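Local coordinates for tyrosine-protein phosphatase YwqE (Bacillus subtilis, PDB 3QY7) that removes phosphate from phosphotyrosine in proteins such as YwqD, YwqF and Ssb, using a metal-dependent active site of the PHP type, at residues Ile83-Leu91 with Pro115-Leu125; Val154-Ser164 with Val183-Asp194. All coordinates share one frame; numbering follows the deposited sequence.

Interaction 1. Residues Ile83-Leu91 with Pro115-Leu125; sequences IYGEVEQDL and PRYAEQLFYDL
Helices 87-91 and 118-125, which carry V87 and L121 into contact, run in roughly the same direction, 33° apart with axes 10.6 Å at closest approach. Both belong to the outer layer of a PHP-type TIM barrel, where each follows a parallel strand of the barrel and meets its neighbour through aliphatic side chains. The centre of this contact is I83, just past strand 80-82. Its CG1 lies anti to the backbone N (chi1 -166°), and this torsion carries the branch to L121, with I83 CG1 3.7 Å from L121 CD2. The other branch slides past the proline ring, I83 CG2 to P115 CG 3.7 Å, while CD1 reaches toward the methyl of A118. A beta-branched residue suits the spot because its two branches meet different partners. Y117 brings its ring obliquely against I83 CG1, and Y117 OH lies 3.3 Å from Y84 CA; no hydrogen bond crosses between the segments. Leucine suits positions 121 and 125, since its branched end reaches across between the helices: L121 CD1 to V87 CB, L125 CD2 to the aliphatic part of E88. Beneath, V87 and L91 pack on I105 of strand 104-108. Within 83-91, V87 CG2 sits over one face of the Y84 ring, offset toward its rim, and Y84 OH donates to D90 OD2 at 2.7 Å, meeting that oxygen on its anti side.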
loop_
_atom_site.group_PDB
_atom_site.type_symbol
_atom_site.label_atom_id
_atom_site.label_comp_id
_atom_site.label_asym_id
_atom_site.label_seq_id
_atom_site.Cartn_x
_atom_site.Cartn_y
_atom_site.Cartn_z
ATOM N N ILE A 83 3.055 -12.415 2.454
ATOM C CA ILE A 83 3.528 -13.393 1.477
ATOM C C ILE A 83 3.442 -14.810 2.037
ATOM O O ILE A 83 3.681 -15.035 3.216
ATOM C CB ILE A 83 4.969 -13.051 1.001
ATOM C CG1 ILE A 83 5.359 -13.833 -0.262
ATOM C CG2 ILE A 83 5.988 -13.182 2.148
ATOM C CD1 ILE A 83 6.626 -13.311 -0.943
ATOM N N TYR A 84 3.035 -15.737 1.180
ATOM C CA TYR A 84 3.093 -17.173 1.489
ATOM C C TYR A 84 3.206 -17.921 0.178
ATOM O O TYR A 84 3.036 -17.335 -0.889
ATOM C CB TYR A 84 1.913 -17.643 2.362
ATOM C CG TYR A 84 0.540 -17.542 1.736
ATOM C CD1 TYR A 84 -0.152 -16.329 1.716
ATOM C CD2 TYR A 84 -0.085 -18.661 1.188
ATOM C CE1 TYR A 84 -1.414 -16.237 1.162
ATOM C CE2 TYR A 84 -1.350 -18.578 0.626
ATOM C CZ TYR A 84 -2.012 -17.355 0.612
ATOM O OH TYR A 84 -3.276 -17.265 0.061
ATOM N N GLY A 85 3.534 -19.211 0.252
ATOM C CA GLY A 85 3.917 -19.957 -0.945
ATOM C C GLY A 85 2.839 -20.102 -2.005
ATOM O O GLY A 85 3.148 -20.192 -3.191
ATOM N N GLU A 86 1.578 -20.104 -1.574
ATOM C CA GLU A 86 0.451 -20.450 -2.441
ATOM C C GLU A 86 -0.341 -19.230 -2.929
ATOM O O GLU A 86 -1.502 -19.362 -3.320
ATOM C CB GLU A 86 -0.492 -21.429 -1.722
ATOM C CG GLU A 86 0.127 -22.786 -1.345
ATOM C CD GLU A 86 1.066 -22.716 -0.145
ATOM O OE1 GLU A 86 0.866 -21.851 0.738
ATOM O OE2 GLU A 86 2.010 -23.536 -0.081
ATOM N N VAL A 87 0.282 -18.051 -2.903
ATOM C CA VAL A 87 -0.380 -16.820 -3.364
ATOM C C VAL A 87 -0.908 -16.933 -4.802
ATOM O O VAL A 87 -2.047 -16.558 -5.077
ATOM C CB VAL A 87 0.532 -15.574 -3.219
ATOM C CG1 VAL A 87 0.007 -14.402 -4.062
ATOM C CG2 VAL A 87 0.649 -15.169 -1.754
ATOM N N GLU A 88 -0.086 -17.457 -5.709
ATOM C CA GLU A 88 -0.452 -17.527 -7.123
ATOM C C GLU A 88 -1.664 -18.435 -7.330
ATOM O O GLU A 88 -2.598 -18.087 -8.064
ATOM C CB GLU A 88 0.746 -17.980 -7.963
ATOM C CG GLU A 88 0.644 -17.665 -9.449
ATOM C CD GLU A 88 0.015 -18.789 -10.254
ATOM O OE1 GLU A 88 0.159 -19.968 -9.853
ATOM O OE2 GLU A 88 -0.617 -18.492 -11.288
ATOM N N GLN A 89 -1.655 -19.580 -6.655
ATOM C CA GLN A 89 -2.765 -20.523 -6.727
ATOM C C GLN A 89 -4.049 -19.930 -6.135
ATOM O O GLN A 89 -5.100 -19.938 -6.796
ATOM C CB GLN A 89 -2.380 -21.838 -6.045
ATOM C CG GLN A 89 -1.231 -22.566 -6.759
ATOM C CD GLN A 89 -0.111 -22.996 -5.819
ATOM O OE1 GLN A 89 -0.305 -23.111 -4.607
ATOM N NE2 GLN A 89 1.070 -23.236 -6.381
ATOM N N ASP A 90 -3.950 -19.393 -4.915
ATOM C CA ASP A 90 -5.116 -18.866 -4.185
ATOM C C ASP A 90 -5.772 -17.662 -4.863
ATOM O O ASP A 90 -6.983 -17.471 -4.763
ATOM C CB ASP A 90 -4.762 -18.534 -2.732
ATOM C CG ASP A 90 -4.453 -19.772 -1.908
ATOM O OD1 ASP A 90 -4.437 -20.886 -2.481
ATOM O OD2 ASP A 90 -4.224 -19.631 -0.685
ATOM N N LEU A 91 -4.961 -16.864 -5.547
ATOM C CA LEU A 91 -5.436 -15.760 -6.370
ATOM C C LEU A 91 -6.271 -16.285 -7.540
ATOM O O LEU A 91 -7.355 -15.767 -7.817
ATOM C CB LEU A 91 -4.240 -14.961 -6.883
ATOM C CG LEU A 91 -4.364 -13.528 -7.394
ATOM C CD1 LEU A 91 -4.998 -12.607 -6.362
ATOM C CD2 LEU A 91 -2.966 -13.045 -7.759
ATOM N N PRO A 115 11.632 -13.261 2.169
ATOM C CA PRO A 115 11.644 -14.702 1.899
ATOM C C PRO A 115 12.385 -15.019 0.601
ATOM O O PRO A 115 12.286 -14.271 -0.384
ATOM C CB PRO A 115 10.158 -15.045 1.786
ATOM C CG PRO A 115 9.497 -14.045 2.684
ATOM C CD PRO A 115 10.263 -12.772 2.432
ATOM N N ARG A 116 13.141 -16.118 0.605
ATOM C CA ARG A 116 14.000 -16.458 -0.522
ATOM C C ARG A 116 13.212 -16.718 -1.807
ATOM O O ARG A 116 13.717 -16.467 -2.892
ATOM C CB ARG A 116 14.872 -17.670 -0.180
ATOM C CG ARG A 116 15.791 -17.471 1.019
ATOM C CD ARG A 116 17.195 -17.023 0.615
ATOM N NE ARG A 116 18.001 -18.120 0.072
ATOM C CZ ARG A 116 18.661 -19.018 0.805
ATOM N NH1 ARG A 116 18.621 -18.970 2.135
ATOM N NH2 ARG A 116 19.362 -19.976 0.206
ATOM N N TYR A 117 11.972 -17.185 -1.678
ATOM C CA TYR A 117 11.155 -17.514 -2.848
ATOM C C TYR A 117 10.433 -16.300 -3.456
ATOM O O TYR A 117 9.741 -16.434 -4.458
ATOM C CB TYR A 117 10.141 -18.608 -2.507
ATOM C CG TYR A 117 9.125 -18.186 -1.473
ATOM C CD1 TYR A 117 9.365 -18.374 -0.120
ATOM C CD2 TYR A 117 7.923 -17.580 -1.859
ATOM C CE1 TYR A 117 8.444 -17.987 0.831
ATOM C CE2 TYR A 117 6.988 -17.183 -0.911
ATOM C CZ TYR A 117 7.256 -17.385 0.428
ATOM O OH TYR A 117 6.353 -16.997 1.380
ATOM N N ALA A 118 10.592 -15.124 -2.849
ATOM C CA ALA A 118 9.915 -13.914 -3.317
ATOM C C ALA A 118 10.108 -13.642 -4.814
ATOM O O ALA A 118 9.134 -13.392 -5.526
ATOM C CB ALA A 118 10.363 -12.693 -2.482
ATOM N N GLU A 119 11.351 -13.705 -5.295
ATOM C CA GLU A 119 11.654 -13.414 -6.697
ATOM C C GLU A 119 10.923 -14.357 -7.654
ATOM O O GLU A 119 10.400 -13.916 -8.680
ATOM C CB GLU A 119 13.164 -13.463 -6.976
ATOM C CG GLU A 119 13.524 -12.898 -8.356
ATOM C CD GLU A 119 15.008 -12.958 -8.696
ATOM O OE1 GLU A 119 15.857 -12.876 -7.779
ATOM O OE2 GLU A 119 15.322 -13.058 -9.904
ATOM N N GLN A 120 10.916 -15.644 -7.302
ATOM C CA GLN A 120 10.247 -16.682 -8.092
ATOM C C GLN A 120 8.743 -16.416 -8.151
ATOM O O GLN A 120 8.144 -16.430 -9.234
ATOM C CB GLN A 120 10.544 -18.087 -7.524
ATOM C CG GLN A 120 10.104 -19.261 -8.426
ATOM C CD GLN A 120 10.662 -19.175 -9.844
ATOM O OE1 GLN A 120 11.877 -19.101 -10.055
ATOM N NE2 GLN A 120 9.772 -19.175 -10.820
ATOM N N LEU A 121 8.148 -16.137 -6.991
ATOM C CA LEU A 121 6.719 -15.798 -6.916
ATOM C C LEU A 121 6.363 -14.611 -7.793
ATOM O O LEU A 121 5.369 -14.645 -8.525
ATOM C CB LEU A 121 6.289 -15.523 -5.471
ATOM C CG LEU A 121 4.845 -15.022 -5.260
ATOM C CD1 LEU A 121 3.819 -16.030 -5.736
ATOM C CD2 LEU A 121 4.640 -14.703 -3.810
ATOM N N PHE A 122 7.173 -13.558 -7.702
ATOM C CA PHE A 122 6.923 -12.330 -8.438
ATOM C C PHE A 122 7.059 -12.554 -9.948
ATOM O O PHE A 122 6.339 -11.941 -10.755
ATOM C CB PHE A 122 7.867 -11.225 -7.935
ATOM C CG PHE A 122 7.511 -10.682 -6.554
ATOM C CD1 PHE A 122 6.533 -11.286 -5.760
ATOM C CD2 PHE A 122 8.182 -9.574 -6.053
ATOM C CE1 PHE A 122 6.204 -10.789 -4.497
ATOM C CE2 PHE A 122 7.870 -9.073 -4.778
ATOM C CZ PHE A 122 6.886 -9.676 -4.009
ATOM N N TYR A 123 7.997 -13.429 -10.322
ATOM C CA TYR A 123 8.188 -13.799 -11.723
ATOM C C TYR A 123 6.954 -14.524 -12.256
ATOM O O TYR A 123 6.442 -14.208 -13.343
ATOM C CB TYR A 123 9.426 -14.682 -11.883
ATOM C CG TYR A 123 9.617 -15.164 -13.301
ATOM C CD1 TYR A 123 10.221 -14.352 -14.260
ATOM C CD2 TYR A 123 9.170 -16.419 -13.686
ATOM C CE1 TYR A 123 10.388 -14.788 -15.572
ATOM C CE2 TYR A 123 9.327 -16.862 -14.986
ATOM C CZ TYR A 123 9.933 -16.046 -15.922
ATOM O OH TYR A 123 10.086 -16.502 -17.218
ATOM N N ASP A 124 6.480 -15.474 -11.461
ATOM C CA ASP A 124 5.294 -16.247 -11.777
ATOM C C ASP A 124 4.084 -15.331 -11.937
ATOM O O ASP A 124 3.330 -15.458 -12.907
ATOM C CB ASP A 124 5.046 -17.301 -10.699
ATOM C CG ASP A 124 6.106 -18.400 -10.687
ATOM O OD1 ASP A 124 6.863 -18.539 -11.680
ATOM O OD2 ASP A 124 6.167 -19.135 -9.684
ATOM N N LEU A 125 3.918 -14.373 -11.021
ATOM C CA LEU A 125 2.766 -13.468 -11.089
ATOM C C LEU A 125 2.785 -12.580 -12.333
ATOM O O LEU A 125 1.750 -12.374 -12.962
ATOM C CB LEU A 125 2.625 -12.642 -9.792
ATOM C CG LEU A 125 2.310 -13.398 -8.496
ATOM C CD1 LEU A 125 2.469 -12.451 -7.299
ATOM C CD2 LEU A 125 0.904 -14.034 -8.485
#

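Interaction 2. Residues Val154-Ser164 with Val183-Asp194. With FE (Fe (III) ion), chain C.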
loop_
_atom_site.group_PDB
_atom_site.type_symbol
_atom_site.label_atom_id
_atom_site.label_comp_id
_atom_site.label_asym_id
_atom_site.label_seq_id
_atom_site.Cartn_x
_atom_site.Cartn_y
_atom_site.Cartn_z
ATOM N N VAL A 154 12.682 -4.916 -7.903
ATOM C CA VAL A 154 12.124 -3.874 -8.757
ATOM C C VAL A 154 12.685 -3.928 -10.184
ATOM O O VAL A 154 11.945 -3.822 -11.150
ATOM C CB VAL A 154 12.289 -2.468 -8.122
ATOM C CG1 VAL A 154 11.911 -1.364 -9.124
ATOM C CG2 VAL A 154 11.437 -2.367 -6.859
ATOM N N GLU A 155 14.001 -4.095 -10.311
ATOM C CA GLU A 155 14.609 -4.326 -11.620
ATOM C C GLU A 155 13.919 -5.506 -12.339
ATOM O O GLU A 155 13.723 -5.471 -13.558
ATOM C CB GLU A 155 16.107 -4.584 -11.457
ATOM C CG GLU A 155 16.886 -4.598 -12.740
ATOM C CD GLU A 155 16.828 -5.949 -13.436
ATOM O OE1 GLU A 155 16.901 -5.975 -14.683
ATOM O OE2 GLU A 155 16.706 -6.979 -12.731
ATOM N N LYS A 156 13.538 -6.520 -11.570
ATOM C CA LYS A 156 12.874 -7.714 -12.122
ATOM C C LYS A 156 11.363 -7.571 -12.336
ATOM O O LYS A 156 10.706 -8.526 -12.767
ATOM C CB LYS A 156 13.167 -8.950 -11.263
ATOM C CG LYS A 156 14.622 -9.483 -11.352
ATOM C CD LYS A 156 14.961 -9.891 -12.777
ATOM C CE LYS A 156 16.052 -10.955 -12.805
ATOM N NZ LYS A 156 16.158 -11.536 -14.179
ATOM N N GLY A 157 10.813 -6.402 -12.011
ATOM C CA GLY A 157 9.436 -6.078 -12.391
ATOM C C GLY A 157 8.463 -5.763 -11.268
ATOM O O GLY A 157 7.328 -5.369 -11.532
ATOM N N ALA A 158 8.913 -5.902 -10.024
ATOM C CA ALA A 158 8.072 -5.590 -8.868
ATOM C C ALA A 158 7.935 -4.088 -8.759
ATOM O O ALA A 158 8.811 -3.330 -9.168
ATOM C CB ALA A 158 8.692 -6.140 -7.598
ATOM N N ALA A 159 6.790 -3.665 -8.234
ATOM C CA ALA A 159 6.628 -2.276 -7.796
ATOM C C ALA A 159 6.667 -2.226 -6.280
ATOM O O ALA A 159 6.562 -3.253 -5.611
ATOM C CB ALA A 159 5.281 -1.731 -8.313
ATOM N N SER A 160 6.795 -1.024 -5.716
ATOM C CA SER A 160 6.675 -0.906 -4.260
ATOM C C SER A 160 5.969 0.378 -3.818
ATOM O O SER A 160 5.907 1.358 -4.564
ATOM C CB SER A 160 8.036 -1.071 -3.550
ATOM O OG SER A 160 8.778 0.129 -3.522
ATOM N N GLN A 161 5.470 0.337 -2.596
ATOM C CA GLN A 161 4.664 1.417 -2.028
ATOM C C GLN A 161 5.254 1.829 -0.684
ATOM O O GLN A 161 5.358 1.018 0.247
ATOM C CB GLN A 161 3.206 0.942 -1.900
ATOM C CG GLN A 161 2.354 1.774 -0.927
ATOM C CD GLN A 161 2.313 1.179 0.459
ATOM O OE1 GLN A 161 2.111 -0.021 0.628
ATOM N NE2 GLN A 161 2.450 2.036 1.483
ATOM N N ILE A 162 5.633 3.101 -0.607
ATOM C CA ILE A 162 6.172 3.700 0.601
ATOM C C ILE A 162 5.037 4.259 1.448
ATOM O O ILE A 162 3.970 4.597 0.930
ATOM C CB ILE A 162 7.220 4.783 0.267
ATOM C CG1 ILE A 162 8.136 5.033 1.469
ATOM C CG2 ILE A 162 6.581 6.080 -0.276
ATOM C CD1 ILE A 162 9.569 5.017 1.066
ATOM N N THR A 163 5.267 4.346 2.749
ATOM C CA THR A 163 4.254 4.864 3.674
ATOM C C THR A 163 4.390 6.373 3.811
ATOM O O THR A 163 5.498 6.865 4.010
ATOM C CB THR A 163 4.417 4.257 5.096
ATOM O OG1 THR A 163 4.677 2.841 5.000
ATOM C CG2 THR A 163 3.169 4.477 5.923
ATOM N N SER A 164 3.272 7.099 3.712
ATOM C CA SER A 164 3.276 8.555 3.896
ATOM C C SER A 164 3.936 8.906 5.210
ATOM O O SER A 164 4.800 9.770 5.237
ATOM C CB SER A 164 1.868 9.155 3.854
ATOM O OG SER A 164 1.249 8.979 2.580
ATOM N N VAL A 183 13.250 6.423 -2.598
ATOM C CA VAL A 183 12.578 7.254 -3.598
ATOM C C VAL A 183 13.563 7.776 -4.655
ATOM O O VAL A 183 13.296 7.702 -5.848
ATOM C CB VAL A 183 11.782 8.443 -2.980
ATOM C CG1 VAL A 183 11.226 9.315 -4.093
ATOM C CG2 VAL A 183 10.620 7.932 -2.077
ATOM N N GLU A 184 14.702 8.295 -4.203
ATOM C CA GLU A 184 15.760 8.784 -5.090
ATOM C C GLU A 184 16.212 7.736 -6.110
ATOM O O GLU A 184 16.466 8.063 -7.271
ATOM C CB GLU A 184 16.965 9.196 -4.247
ATOM C CG GLU A 184 17.963 10.009 -5.018
ATOM C CD GLU A 184 19.156 10.408 -4.188
ATOM O OE1 GLU A 184 20.156 9.659 -4.175
ATOM O OE2 GLU A 184 19.096 11.486 -3.570
ATOM N N ALA A 185 16.314 6.492 -5.650
ATOM C CA ALA A 185 16.778 5.367 -6.467
ATOM C C ALA A 185 15.710 4.816 -7.418
ATOM O O ALA A 185 15.927 3.791 -8.083
ATOM C CB ALA A 185 17.290 4.263 -5.562
ATOM N N ASN A 186 14.559 5.494 -7.477
ATOM C CA ASN A 186 13.441 5.090 -8.355
ATOM C C ASN A 186 12.850 3.724 -8.010
ATOM O O ASN A 186 12.319 3.029 -8.881
ATOM C CB ASN A 186 13.843 5.147 -9.842
ATOM C CG ASN A 186 14.164 6.550 -10.309
ATOM O OD1 ASN A 186 15.112 6.766 -11.080
ATOM N ND2 ASN A 186 13.379 7.517 -9.854
ATOM N N LEU A 187 12.942 3.337 -6.744
ATOM C CA LEU A 187 12.483 2.024 -6.304
ATOM C C LEU A 187 11.073 2.026 -5.737
ATOM O O LEU A 187 10.532 0.970 -5.411
ATOM C CB LEU A 187 13.453 1.443 -5.269
ATOM C CG LEU A 187 14.885 1.199 -5.741
ATOM C CD1 LEU A 187 15.616 0.502 -4.612
ATOM C CD2 LEU A 187 14.952 0.364 -7.029
ATOM N N ILE A 188 10.503 3.223 -5.620
ATOM C CA ILE A 188 9.169 3.435 -5.065
ATOM C C ILE A 188 8.249 3.934 -6.179
ATOM O O ILE A 188 8.634 4.802 -6.957
ATOM C CB ILE A 188 9.225 4.520 -3.953
ATOM C CG1 ILE A 188 10.183 4.106 -2.822
ATOM C CG2 ILE A 188 7.825 4.883 -3.420
ATOM C CD1 ILE A 188 9.896 2.766 -2.105
ATOM N N HIS A 189 7.026 3.398 -6.217
ATOM C CA HIS A 189 6.071 3.731 -7.278
ATOM C C HIS A 189 4.774 4.345 -6.780
ATOM O O HIS A 189 4.055 4.940 -7.571
ATOM C CB HIS A 189 5.828 2.504 -8.146
ATOM C CG HIS A 189 7.109 1.898 -8.624
ATOM N ND1 HIS A 189 7.778 0.935 -7.901
ATOM C CD2 HIS A 189 7.894 2.191 -9.685
ATOM C CE1 HIS A 189 8.903 0.628 -8.524
ATOM N NE2 HIS A 189 9.002 1.378 -9.607
ATOM N N PHE A 190 4.502 4.214 -5.483
ATOM C CA PHE A 190 3.278 4.728 -4.850
ATOM C C PHE A 190 3.608 5.270 -3.459
ATOM O O PHE A 190 4.551 4.796 -2.807
ATOM C CB PHE A 190 2.236 3.613 -4.629
ATOM C CG PHE A 190 1.928 2.787 -5.839
ATOM C CD1 PHE A 190 0.987 3.217 -6.777
ATOM C CD2 PHE A 190 2.531 1.542 -6.010
ATOM C CE1 PHE A 190 0.678 2.437 -7.886
ATOM C CE2 PHE A 190 2.218 0.743 -7.125
ATOM C CZ PHE A 190 1.294 1.184 -8.057
ATOM N N VAL A 191 2.819 6.237 -2.995
ATOM C CA VAL A 191 2.846 6.651 -1.602
ATOM C C VAL A 191 1.438 6.416 -1.058
ATOM O O VAL A 191 0.440 6.753 -1.723
ATOM C CB VAL A 191 3.222 8.145 -1.452
ATOM C CG1 VAL A 191 3.448 8.478 0.014
ATOM C CG2 VAL A 191 4.450 8.499 -2.302
ATOM N N ALA A 192 1.340 5.794 0.109
ATOM C CA ALA A 192 0.037 5.486 0.674
ATOM C C ALA A 192 0.071 5.554 2.191
ATOM O O ALA A 192 1.140 5.451 2.804
ATOM C CB ALA A 192 -0.465 4.091 0.190
ATOM N N SER A 193 -1.107 5.703 2.786
ATOM C CA SER A 193 -1.214 5.942 4.227
ATOM C C SER A 193 -0.862 4.770 5.112
ATOM O O SER A 193 -0.222 4.960 6.154
ATOM C CB SER A 193 -2.628 6.410 4.607
ATOM O OG SER A 193 -3.569 5.338 4.505
ATOM N N ASP A 194 -1.360 3.576 4.759
ATOM C CA ASP A 194 -1.330 2.457 5.667
ATOM C C ASP A 194 -1.977 2.899 7.001
ATOM O O ASP A 194 -1.551 2.485 8.085
ATOM C CB ASP A 194 0.123 2.009 5.871
ATOM C CG ASP A 194 0.237 0.609 6.391
ATOM O OD1 ASP A 194 -0.795 -0.064 6.649
ATOM O OD2 ASP A 194 1.398 0.166 6.533
HETATM FE FE FE C . -0.855 -2.252 6.226
HETATM O O HOH W 1 2.767 1.194 4.123
HETATM O O HOH W 2 3.913 1.119 7.327
HETATM O O HOH W 3 1.010 -2.384 6.368
#
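The imidazole of H189 presents its edge to V154 and S160: V154 CG1 and the amide of S160 both lie near the ring plane, while A159 CA approaches obliquely. The F190 ring is also met obliquely, by A159 CB and S160 O. H189 lies just before, and F190 begins, strand 190-192, which runs parallel to its TIM-barrel neighbour 159-163; a beta-alpha-beta crossover through helices 164-168 and 173-184 joins the two. Histidine suits its place as an acceptor for a backbone N-H, S160 N to H189 ND1 3.1 Å. S160 O receives H189 N at 2.9 Å and, weakly, F190 N. With S160 OG between the backbone N and the carbonyl carbon (chi1 83°), the hydroxyl donates to L187 O at 2.7 Å. Further along, I162 N bonds to F190 O, A192 N to I162 O and S164 N to A192 O, the alternating pattern of parallel strands. On one side of the sheet, I162 CG2 packs against I188 CG2 at 3.6 Å and also meets V191; on the other, the small A192 accommodates the Q161 chain, whose OE1 is hydrogen-bonded to H5. T163 OG1, bonded to E138, also accepts from two waters that donate to D194 OD2. A third water donating to OD2 is itself an iron ligand, while D194 OD1 binds the iron at 2.2 Å beside H5, H7 and E80.

Overall arrangement
From the N terminus, the chain passes through the first barrel strands and reaches interaction 1, whose loop runs from 83-91 through strand 104-108 to 115-125. That loop is complete before interaction 2 begins, so the two neither nest nor cross. Strand 131-135 and helix 141-145 lie between them, and helix 148-155 leads into interaction 2, which closes the crossover from 154-164 through two helices to 183-194. Interaction 1 joins successive outer helices, with the loops leading into them, around the strand wall, whereas interaction 2 joins successive strands of that wall and reaches the metal site. Their centres lie 19 Å apart, yet they touch: F122 CD2 packs 3.8 Å from A158 CB, and E119 approaches K156.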